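Local coordinates for ribosomal-protein-serine acetyltransferase, putative (Vibrio cholerae O1 biovar eltor, PDB 2FCK), which probably acetylates the N-terminal amino group of a protein, perhaps at serine or alanine, as a putative GNAT-fold acetyltransferase of unconfirmed function, at residues Phe8-Gln13 and Ile123-Glu128; Val87-Phe92 and Glu128-Thr133; Tyr114-Leu119 and Leu151-Asn156. All coordinates share one frame; numbering follows the deposited sequence.

Contact 1: Phe8-Gln13 and Ile123-Glu128; sequences FQIVTQ and ILFCFE
The rings of F8 and F125 approach from opposite directions and meet obliquely, with their planes turned 40° against each other and their centroids 5.4 Å apart. The tightest point of the pair is CZ of F8 against CE1 of F125, at 3.5 Å; CE1 of F8 follows, lying 3.8 Å from that same CE1 of F125. I10 takes the other end of the F125 side chain. Its CD1 sits 3.8 Å from CB of F125 and equally close to CG, at the root of the ring, while F8 holds the outer part near CE1 and CZ. The isoleucine crosses F125 at about a right angle. Between them, I10 at the root and F8 at the outer part touch the phenylalanine along its length.

On the helix, F125 has CG anti to its backbone N (chi1 167°), which swings the ring out from the helix toward the N-terminal segment. F8 adopts a similar first torsion and reaches across to it. The backbones stay well apart, with 8.2 Å between CA of I10 and CA of F125, and the contact is purely apolar. Around it, M4 and L130 also pack on F125, R129 lies against F8, and A121 and L17 touch I10.

I10 belongs to the short strand 10-11, which pairs antiparallel with 15-18 at one end of the mixed sheet. The contact joins the start of the chain to the last turns of helix 114-129; it is plain hydrophobic packing of a helix against an outlying strand in the GNAT fold.

Contact 2: Val87-Phe92 and Glu128-Thr133; sequences VAINEF and ERLELT
L130 packs its CD1 against I89 and F92 just where helix 114-129 gives way to the loop leading into strand 134-139. That loop is part of the beta-alpha-beta crossover of the GNAT fold, in which helix 114-129 connects the parallel neighbours 98-105 and 134-139; the other partner here is strand 83-93, which pairs with 98-105.

Among the aliphatic contacts, I89 and L130 reach toward each other tip to tip, their CD1 atoms 4.1 Å apart. C126, one turn back on the helix, touches both I89 and L132 and continues the patch along the helix side facing the sheet.

The aromatic contacts centre on F92. Its CG stands anti to the carbonyl carbon (chi1 -70°), which brings the end of the ring closer to the loop than its own backbone is. I89 CG2 lies 3.7 Å above one face of this ring, offset toward the rim, while both leucines come to its edge.

Two features of the backbone go with this packing. N90 and E91 both face S100 in a classic beta bulge, consistent with I89 and F92, three residues apart, meeting on the same side of the strand. E131 has positive phi (60°), turning the chain out of the helix between the two leucines. At the edge of the ring, CE2 of F92 is 3.7 Å from CD1 of L130 and 4.3 Å from CD1 of L132.

Contact 3: Tyr114-Leu119 and Leu151-Asn156; sequences YGKEAL and LRCGAN. With NO3 (nitrate ion), chain D.
C153 lays its SG over the side of helix 114-129, between K116 and L119: SG is 3.8 Å from CD2 of L119 and 3.9 Å from CA of K116. With SG anti to the carbonyl carbon (chi1 -61°), the sulfur enters this groove, and T120 and I123 pack on the same cysteine. The backbones come close here, CA of K116 and CA of C153 being 6.0 Å apart.

Nearer the surface, the extended K116 side chain passes obliquely over R152. Its CD lies 4.1 Å from CG of the arginine, and its CE 3.6 Å from the R152 carbonyl O. Helix 144-152 ends at this point in a Schellman motif, with G154 at positive phi as C-prime.

A nitrate, probably from the crystallisation liquor, bridges the two segments. K116 N donates to its O3 at 2.8 Å, nearly straight (163°), while R152, bent at chi2 and chi3, turns its guanidinium edge to the ion: NE donates to O2 at 2.6 Å, and NH1 adds only weak bonds, to O2 and O1.

G115 closes the Q-x-x-G-x-G sequence that begins at Q110, the pattern by which GNAT enzymes hold the pyrophosphate of acetyl-CoA. An anion gripped by amide N-H at the start of a helix, with an arginine beside it, is thus consistent with nitrate occupying part of that pyrophosphate site.

Helix 114-129 runs through all three contacts. Contact 3 uses its first turns and contact 1 its last, while contact 2 takes the loop that follows; contacts 1 and 2 share E128 and are joined where the N-H groups of L130 and L132 probably bond the carbonyls of F125 and C126. Each is partly buried. Contacts 1 and 2 are wholly apolar across their segments, one joining the helix to an outlying strand, the other to the middle of the same sheet. In contact 3 a partly exposed cysteine and a buried leucine give way to exposed K116 and R152, and an anion is bound at the helix start. T12 ties contact 1 to contact 3 by a hydrogen bond to E117.

Contact 1: Phe8-Gln13 and Ile123-Glu128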
loop_
_atom_site.group_PDB
_atom_site.type_symbol
_atom_site.label_atom_id
_atom_site.label_comp_id
_atom_site.label_asym_id
_atom_site.label_seq_id
_atom_site.Cartn_x
_atom_site.Cartn_y
_atom_site.Cartn_z
ATOM N N PHE A 8 8.814 6.397 -22.206
ATOM C CA PHE A 8 8.141 5.095 -22.196
ATOM C C PHE A 8 6.658 5.236 -22.449
ATOM O O PHE A 8 6.009 6.063 -21.817
ATOM C CB PHE A 8 8.274 4.407 -20.824
ATOM C CG PHE A 8 7.512 3.089 -20.734
ATOM C CD1 PHE A 8 6.354 2.978 -19.940
ATOM C CD2 PHE A 8 7.937 1.960 -21.456
ATOM C CE1 PHE A 8 5.622 1.749 -19.869
ATOM C CE2 PHE A 8 7.222 0.734 -21.364
ATOM C CZ PHE A 8 6.075 0.638 -20.570
ATOM N N GLN A 9 6.144 4.443 -23.400
ATOM C CA GLN A 9 4.715 4.473 -23.751
ATOM C C GLN A 9 4.145 3.054 -23.722
ATOM O O GLN A 9 4.853 2.074 -24.007
ATOM C CB GLN A 9 4.477 5.058 -25.138
ATOM C CG GLN A 9 5.387 6.265 -25.441
ATOM C CD GLN A 9 4.980 7.001 -26.652
ATOM O OE1 GLN A 9 4.455 6.409 -27.604
ATOM N NE2 GLN A 9 5.201 8.323 -26.645
ATOM N N ILE A 10 2.860 2.956 -23.395
ATOM C CA ILE A 10 2.137 1.727 -23.652
ATOM C C ILE A 10 1.171 2.062 -24.776
ATOM O O ILE A 10 0.380 2.994 -24.655
ATOM C CB ILE A 10 1.384 1.221 -22.368
ATOM C CG1 ILE A 10 2.323 0.869 -21.210
ATOM C CG2 ILE A 10 0.508 -0.001 -22.735
ATOM C CD1 ILE A 10 1.535 0.799 -19.865
ATOM N N VAL A 11 1.246 1.330 -25.895
ATOM C CA VAL A 11 0.456 1.637 -27.083
ATOM C C VAL A 11 -0.456 0.461 -27.413
ATOM O O VAL A 11 -0.012 -0.673 -27.450
ATOM C CB VAL A 11 1.351 1.941 -28.319
ATOM C CG1 VAL A 11 0.469 2.350 -29.514
ATOM C CG2 VAL A 11 2.364 2.990 -27.966
ATOM N N THR A 12 -1.718 0.751 -27.625
ATOM C CA THR A 12 -2.698 -0.288 -27.915
ATOM C C THR A 12 -3.194 -0.054 -29.342
ATOM O O THR A 12 -2.640 0.752 -30.050
ATOM C CB THR A 12 -3.887 -0.209 -26.926
ATOM O OG1 THR A 12 -4.567 1.034 -27.102
ATOM C CG2 THR A 12 -3.454 -0.386 -25.478
ATOM N N GLN A 13 -4.254 -0.739 -29.773
ATOM C CA GLN A 13 -4.741 -0.520 -31.145
ATOM C C GLN A 13 -5.132 0.946 -31.398
ATOM O O GLN A 13 -4.772 1.557 -32.442
ATOM C CB GLN A 13 -5.943 -1.442 -31.427
ATOM C CG GLN A 13 -6.480 -1.199 -32.826
ATOM C CD GLN A 13 -7.856 -1.785 -33.065
ATOM O OE1 GLN A 13 -8.485 -2.342 -32.174
ATOM N NE2 GLN A 13 -8.359 -1.593 -34.283
ATOM N N ILE A 123 -3.122 -2.835 -16.606
ATOM C CA ILE A 123 -3.164 -4.052 -15.807
ATOM C C ILE A 123 -2.208 -5.127 -16.374
ATOM O O ILE A 123 -1.439 -5.781 -15.653
ATOM C CB ILE A 123 -4.619 -4.572 -15.809
ATOM C CG1 ILE A 123 -5.513 -3.631 -14.916
ATOM C CG2 ILE A 123 -4.699 -6.064 -15.283
ATOM C CD1 ILE A 123 -7.028 -3.915 -15.191
ATOM N N LEU A 124 -2.246 -5.313 -17.682
ATOM C CA LEU A 124 -1.340 -6.270 -18.318
ATOM C C LEU A 124 0.125 -5.889 -18.135
ATOM O O LEU A 124 0.959 -6.753 -17.883
ATOM C CB LEU A 124 -1.659 -6.439 -19.803
ATOM C CG LEU A 124 -3.017 -7.103 -20.032
ATOM C CD1 LEU A 124 -3.348 -7.086 -21.568
ATOM C CD2 LEU A 124 -3.103 -8.518 -19.399
ATOM N N PHE A 125 0.424 -4.602 -18.235
ATOM C CA PHE A 125 1.789 -4.132 -17.966
ATOM C C PHE A 125 2.210 -4.512 -16.550
ATOM O O PHE A 125 3.312 -5.051 -16.325
ATOM C CB PHE A 125 1.845 -2.627 -18.219
ATOM C CG PHE A 125 3.083 -1.963 -17.697
ATOM C CD1 PHE A 125 4.291 -2.108 -18.356
ATOM C CD2 PHE A 125 3.007 -1.184 -16.556
ATOM C CE1 PHE A 125 5.454 -1.469 -17.866
ATOM C CE2 PHE A 125 4.145 -0.566 -16.043
ATOM C CZ PHE A 125 5.359 -0.714 -16.705
ATOM N N CYS A 126 1.314 -4.270 -15.585
ATOM C CA CYS A 126 1.623 -4.605 -14.176
ATOM C C CYS A 126 1.867 -6.101 -13.957
ATOM O O CYS A 126 2.815 -6.478 -13.249
ATOM C CB CYS A 126 0.508 -4.137 -13.270
ATOM S SG CYS A 126 0.417 -2.362 -13.079
ATOM N N PHE A 127 1.046 -6.955 -14.595
ATOM C CA PHE A 127 1.126 -8.424 -14.344
ATOM C C PHE A 127 2.246 -9.083 -15.192
ATOM O O PHE A 127 3.027 -9.906 -14.695
ATOM C CB PHE A 127 -0.224 -9.133 -14.621
ATOM C CG PHE A 127 -1.305 -8.866 -13.600
ATOM C CD1 PHE A 127 -0.998 -8.601 -12.249
ATOM C CD2 PHE A 127 -2.647 -9.016 -13.953
ATOM C CE1 PHE A 127 -2.012 -8.418 -11.336
ATOM C CE2 PHE A 127 -3.657 -8.838 -13.018
ATOM C CZ PHE A 127 -3.339 -8.548 -11.711
ATOM N N GLU A 128 2.277 -8.738 -16.476
ATOM C CA GLU A 128 3.236 -9.351 -17.409
ATOM C C GLU A 128 4.633 -8.816 -17.219
ATOM O O GLU A 128 5.571 -9.588 -17.080
ATOM C CB GLU A 128 2.789 -9.147 -18.868
ATOM C CG GLU A 128 1.438 -9.735 -19.160
ATOM C CD GLU A 128 1.386 -11.235 -18.938
ATOM O OE1 GLU A 128 2.364 -11.938 -19.278
ATOM O OE2 GLU A 128 0.361 -11.709 -18.414
#

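Contact 2: Val87-Phe92 and Glu128-Thr133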
loop_
_atom_site.group_PDB
_atom_site.type_symbol
_atom_site.label_atom_id
_atom_site.label_comp_id
_atom_site.label_asym_id
_atom_site.label_seq_id
_atom_site.Cartn_x
_atom_site.Cartn_y
_atom_site.Cartn_z
ATOM N N VAL A 87 -4.832 6.876 -16.795
ATOM C CA VAL A 87 -4.759 5.672 -15.973
ATOM C C VAL A 87 -3.435 5.763 -15.233
ATOM O O VAL A 87 -2.437 6.257 -15.792
ATOM C CB VAL A 87 -4.863 4.355 -16.818
ATOM C CG1 VAL A 87 -6.293 4.213 -17.459
ATOM C CG2 VAL A 87 -3.702 4.245 -17.869
ATOM N N ALA A 88 -3.437 5.338 -13.978
ATOM C CA ALA A 88 -2.215 5.504 -13.187
ATOM C C ALA A 88 -1.907 4.344 -12.300
ATOM O O ALA A 88 -2.830 3.755 -11.718
ATOM C CB ALA A 88 -2.322 6.765 -12.342
ATOM N N ILE A 89 -0.608 4.097 -12.102
ATOM C CA ILE A 89 -0.180 3.347 -10.909
ATOM C C ILE A 89 0.070 4.420 -9.847
ATOM O O ILE A 89 0.993 5.253 -9.979
ATOM C CB ILE A 89 1.125 2.541 -11.126
ATOM C CG1 ILE A 89 0.978 1.546 -12.282
ATOM C CG2 ILE A 89 1.475 1.745 -9.843
ATOM C CD1 ILE A 89 2.287 1.022 -12.848
ATOM N N ASN A 90 -0.782 4.428 -8.829
ATOM C CA ASN A 90 -0.684 5.460 -7.826
ATOM C C ASN A 90 0.395 5.183 -6.814
ATOM O O ASN A 90 1.038 6.128 -6.369
ATOM C CB ASN A 90 -1.999 5.597 -7.062
ATOM C CG ASN A 90 -3.082 6.179 -7.864
ATOM O OD1 ASN A 90 -2.859 7.065 -8.686
ATOM N ND2 ASN A 90 -4.314 5.712 -7.610
ATOM N N GLU A 91 0.532 3.923 -6.381
ATOM C CA GLU A 91 1.493 3.513 -5.335
ATOM C C GLU A 91 1.888 2.058 -5.499
ATOM O O GLU A 91 1.018 1.190 -5.676
ATOM C CB GLU A 91 0.858 3.683 -3.938
ATOM C CG GLU A 91 1.634 3.036 -2.756
ATOM C CD GLU A 91 2.571 4.020 -2.038
ATOM O OE1 GLU A 91 3.701 3.637 -1.614
ATOM O OE2 GLU A 91 2.111 5.177 -1.853
ATOM N N PHE A 92 3.189 1.789 -5.374
ATOM C CA PHE A 92 3.677 0.421 -5.330
ATOM C C PHE A 92 3.720 -0.035 -3.862
ATOM O O PHE A 92 4.110 0.729 -2.998
ATOM C CB PHE A 92 5.079 0.323 -5.928
ATOM C CG PHE A 92 5.082 0.526 -7.433
ATOM C CD1 PHE A 92 5.432 1.756 -7.982
ATOM C CD2 PHE A 92 4.730 -0.524 -8.262
ATOM C CE1 PHE A 92 5.434 1.931 -9.410
ATOM C CE2 PHE A 92 4.747 -0.349 -9.691
ATOM C CZ PHE A 92 5.114 0.873 -10.220
ATOM N N GLU A 128 2.277 -8.738 -16.476
ATOM C CA GLU A 128 3.236 -9.351 -17.409
ATOM C C GLU A 128 4.633 -8.816 -17.219
ATOM O O GLU A 128 5.571 -9.588 -17.080
ATOM C CB GLU A 128 2.789 -9.147 -18.868
ATOM C CG GLU A 128 1.438 -9.735 -19.160
ATOM C CD GLU A 128 1.386 -11.235 -18.938
ATOM O OE1 GLU A 128 2.364 -11.938 -19.278
ATOM O OE2 GLU A 128 0.361 -11.709 -18.414
ATOM N N ARG A 129 4.768 -7.495 -17.236
ATOM C CA ARG A 129 6.057 -6.832 -17.255
ATOM C C ARG A 129 6.597 -6.641 -15.841
ATOM O O ARG A 129 7.754 -7.012 -15.552
ATOM C CB ARG A 129 5.940 -5.492 -17.951
ATOM C CG ARG A 129 7.201 -4.679 -17.947
ATOM C CD ARG A 129 7.450 -3.919 -19.250
ATOM N NE ARG A 129 8.634 -3.058 -19.109
ATOM C CZ ARG A 129 9.190 -2.370 -20.101
ATOM N NH1 ARG A 129 8.687 -2.439 -21.334
ATOM N NH2 ARG A 129 10.256 -1.616 -19.854
ATOM N N LEU A 130 5.773 -6.070 -14.954
ATOM C CA LEU A 130 6.253 -5.788 -13.562
ATOM C C LEU A 130 6.171 -7.009 -12.659
ATOM O O LEU A 130 6.734 -7.007 -11.550
ATOM C CB LEU A 130 5.537 -4.562 -12.926
ATOM C CG LEU A 130 5.634 -3.226 -13.701
ATOM C CD1 LEU A 130 4.944 -2.034 -12.991
ATOM C CD2 LEU A 130 7.073 -2.874 -14.079
ATOM N N GLU A 131 5.446 -8.037 -13.107
ATOM C CA GLU A 131 5.271 -9.313 -12.392
ATOM C C GLU A 131 4.622 -9.156 -10.996
ATOM O O GLU A 131 4.914 -9.928 -10.075
ATOM C CB GLU A 131 6.601 -10.089 -12.283
ATOM C CG GLU A 131 7.119 -10.615 -13.641
ATOM C CD GLU A 131 8.519 -11.251 -13.527
ATOM O OE1 GLU A 131 8.761 -11.988 -12.548
ATOM O OE2 GLU A 131 9.372 -10.989 -14.391
ATOM N N LEU A 132 3.728 -8.166 -10.874
ATOM C CA LEU A 132 2.972 -7.932 -9.657
ATOM C C LEU A 132 1.945 -9.061 -9.569
ATOM O O LEU A 132 1.551 -9.634 -10.602
ATOM C CB LEU A 132 2.324 -6.538 -9.671
ATOM C CG LEU A 132 3.303 -5.372 -9.669
ATOM C CD1 LEU A 132 2.558 -4.051 -9.927
ATOM C CD2 LEU A 132 4.160 -5.297 -8.402
ATOM N N THR A 133 1.543 -9.425 -8.360
ATOM C CA THR A 133 0.605 -10.529 -8.188
ATOM C C THR A 133 -0.755 -10.100 -7.620
ATOM O O THR A 133 -1.608 -10.926 -7.399
ATOM C CB THR A 133 1.222 -11.733 -7.365
ATOM O OG1 THR A 133 1.951 -11.235 -6.231
ATOM C CG2 THR A 133 2.170 -12.553 -8.263
#

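Contact 3: Tyr114-Leu119 and Leu151-Asn156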
loop_
_atom_site.group_PDB
_atom_site.type_symbol
_atom_site.label_atom_id
_atom_site.label_comp_id
_atom_site.label_asym_id
_atom_site.label_seq_id
_atom_site.Cartn_x
_atom_site.Cartn_y
_atom_site.Cartn_z
ATOM N N TYR A 114 -12.752 2.988 -24.668
ATOM C CA TYR A 114 -11.388 3.485 -24.370
ATOM C C TYR A 114 -10.971 3.218 -22.930
ATOM O O TYR A 114 -9.787 2.962 -22.650
ATOM C CB TYR A 114 -11.247 4.979 -24.637
ATOM C CG TYR A 114 -11.227 5.360 -26.129
ATOM C CD1 TYR A 114 -11.209 6.693 -26.511
ATOM C CD2 TYR A 114 -11.208 4.388 -27.116
ATOM C CE1 TYR A 114 -11.152 7.070 -27.849
ATOM C CE2 TYR A 114 -11.154 4.749 -28.482
ATOM C CZ TYR A 114 -11.138 6.091 -28.825
ATOM O OH TYR A 114 -11.098 6.442 -30.159
ATOM N N GLY A 115 -11.925 3.313 -22.005
ATOM C CA GLY A 115 -11.570 3.059 -20.598
ATOM C C GLY A 115 -11.108 1.626 -20.363
ATOM O O GLY A 115 -10.089 1.366 -19.696
ATOM N N LYS A 116 -11.821 0.690 -20.975
ATOM C CA LYS A 116 -11.466 -0.726 -20.848
ATOM C C LYS A 116 -10.122 -0.984 -21.579
ATOM O O LYS A 116 -9.248 -1.680 -21.040
ATOM C CB LYS A 116 -12.571 -1.627 -21.431
ATOM C CG LYS A 116 -12.287 -3.102 -21.160
ATOM C CD LYS A 116 -13.407 -3.959 -21.711
ATOM C CE LYS A 116 -13.111 -5.422 -21.551
ATOM N NZ LYS A 116 -14.242 -6.152 -22.211
ATOM N N GLU A 117 -9.923 -0.379 -22.733
ATOM C CA GLU A 117 -8.696 -0.598 -23.482
ATOM C C GLU A 117 -7.483 -0.020 -22.707
ATOM O O GLU A 117 -6.462 -0.682 -22.566
ATOM C CB GLU A 117 -8.809 0.046 -24.885
ATOM C CG GLU A 117 -7.605 -0.197 -25.793
ATOM C CD GLU A 117 -7.874 0.310 -27.199
ATOM O OE1 GLU A 117 -9.051 0.337 -27.617
ATOM O OE2 GLU A 117 -6.928 0.703 -27.896
ATOM N N ALA A 118 -7.592 1.210 -22.205
ATOM C CA ALA A 118 -6.493 1.834 -21.475
ATOM C C ALA A 118 -6.198 1.113 -20.133
ATOM O O ALA A 118 -5.039 0.835 -19.782
ATOM C CB ALA A 118 -6.831 3.307 -21.218
ATOM N N LEU A 119 -7.253 0.832 -19.367
ATOM C CA LEU A 119 -7.023 0.244 -18.052
ATOM C C LEU A 119 -6.518 -1.194 -18.182
ATOM O O LEU A 119 -5.625 -1.629 -17.443
ATOM C CB LEU A 119 -8.289 0.356 -17.160
ATOM C CG LEU A 119 -8.175 -0.143 -15.733
ATOM C CD1 LEU A 119 -7.116 0.656 -15.020
ATOM C CD2 LEU A 119 -9.545 0.038 -15.018
ATOM N N LEU A 151 -15.217 -3.308 -12.817
ATOM C CA LEU A 151 -15.815 -4.610 -13.053
ATOM C C LEU A 151 -15.665 -5.069 -14.506
ATOM O O LEU A 151 -15.406 -6.248 -14.756
ATOM C CB LEU A 151 -17.286 -4.581 -12.656
ATOM C CG LEU A 151 -17.485 -4.327 -11.171
ATOM C CD1 LEU A 151 -18.994 -4.135 -10.859
ATOM C CD2 LEU A 151 -16.913 -5.488 -10.307
ATOM N N ARG A 152 -15.793 -4.128 -15.440
ATOM C CA ARG A 152 -15.671 -4.429 -16.867
ATOM C C ARG A 152 -14.266 -4.973 -17.185
ATOM O O ARG A 152 -14.116 -5.793 -18.117
ATOM C CB ARG A 152 -15.995 -3.164 -17.663
ATOM C CG ARG A 152 -16.447 -3.344 -19.083
ATOM C CD ARG A 152 -17.633 -2.366 -19.414
ATOM N NE ARG A 152 -17.255 -0.970 -19.198
ATOM C CZ ARG A 152 -17.913 -0.086 -18.444
ATOM N NH1 ARG A 152 -17.436 1.133 -18.344
ATOM N NH2 ARG A 152 -19.070 -0.386 -17.841
ATOM N N CYS A 153 -13.256 -4.498 -16.448
ATOM C CA CYS A 153 -11.862 -4.975 -16.621
ATOM C C CYS A 153 -11.524 -6.235 -15.810
ATOM O O CYS A 153 -10.381 -6.681 -15.824
ATOM C CB CYS A 153 -10.843 -3.868 -16.329
ATOM S SG CYS A 153 -11.036 -2.469 -17.417
ATOM N N GLY A 154 -12.538 -6.824 -15.165
ATOM C CA GLY A 154 -12.403 -8.124 -14.490
ATOM C C GLY A 154 -12.056 -8.018 -13.021
ATOM O O GLY A 154 -11.626 -9.004 -12.389
ATOM N N ALA A 155 -12.249 -6.834 -12.451
ATOM C CA ALA A 155 -11.917 -6.666 -11.029
ATOM C C ALA A 155 -12.988 -7.294 -10.186
ATOM O O ALA A 155 -14.124 -7.495 -10.645
ATOM C CB ALA A 155 -11.691 -5.183 -10.645
ATOM N N ASN A 156 -12.602 -7.659 -8.966
ATOM C CA ASN A 156 -13.559 -8.219 -8.031
ATOM C C ASN A 156 -13.773 -7.259 -6.881
ATOM O O ASN A 156 -12.819 -6.800 -6.266
ATOM C CB ASN A 156 -13.043 -9.555 -7.505
ATOM C CG ASN A 156 -13.010 -10.621 -8.602
ATOM O OD1 ASN A 156 -13.975 -10.808 -9.353
ATOM N ND2 ASN A 156 -11.876 -11.300 -8.716
HETATM N N NO3 D . -15.104 1.638 -21.012
HETATM O O1 NO3 D . -15.163 2.806 -20.286
HETATM O O2 NO3 D . -15.837 0.514 -20.732
HETATM O O3 NO3 D . -14.248 1.538 -22.058
#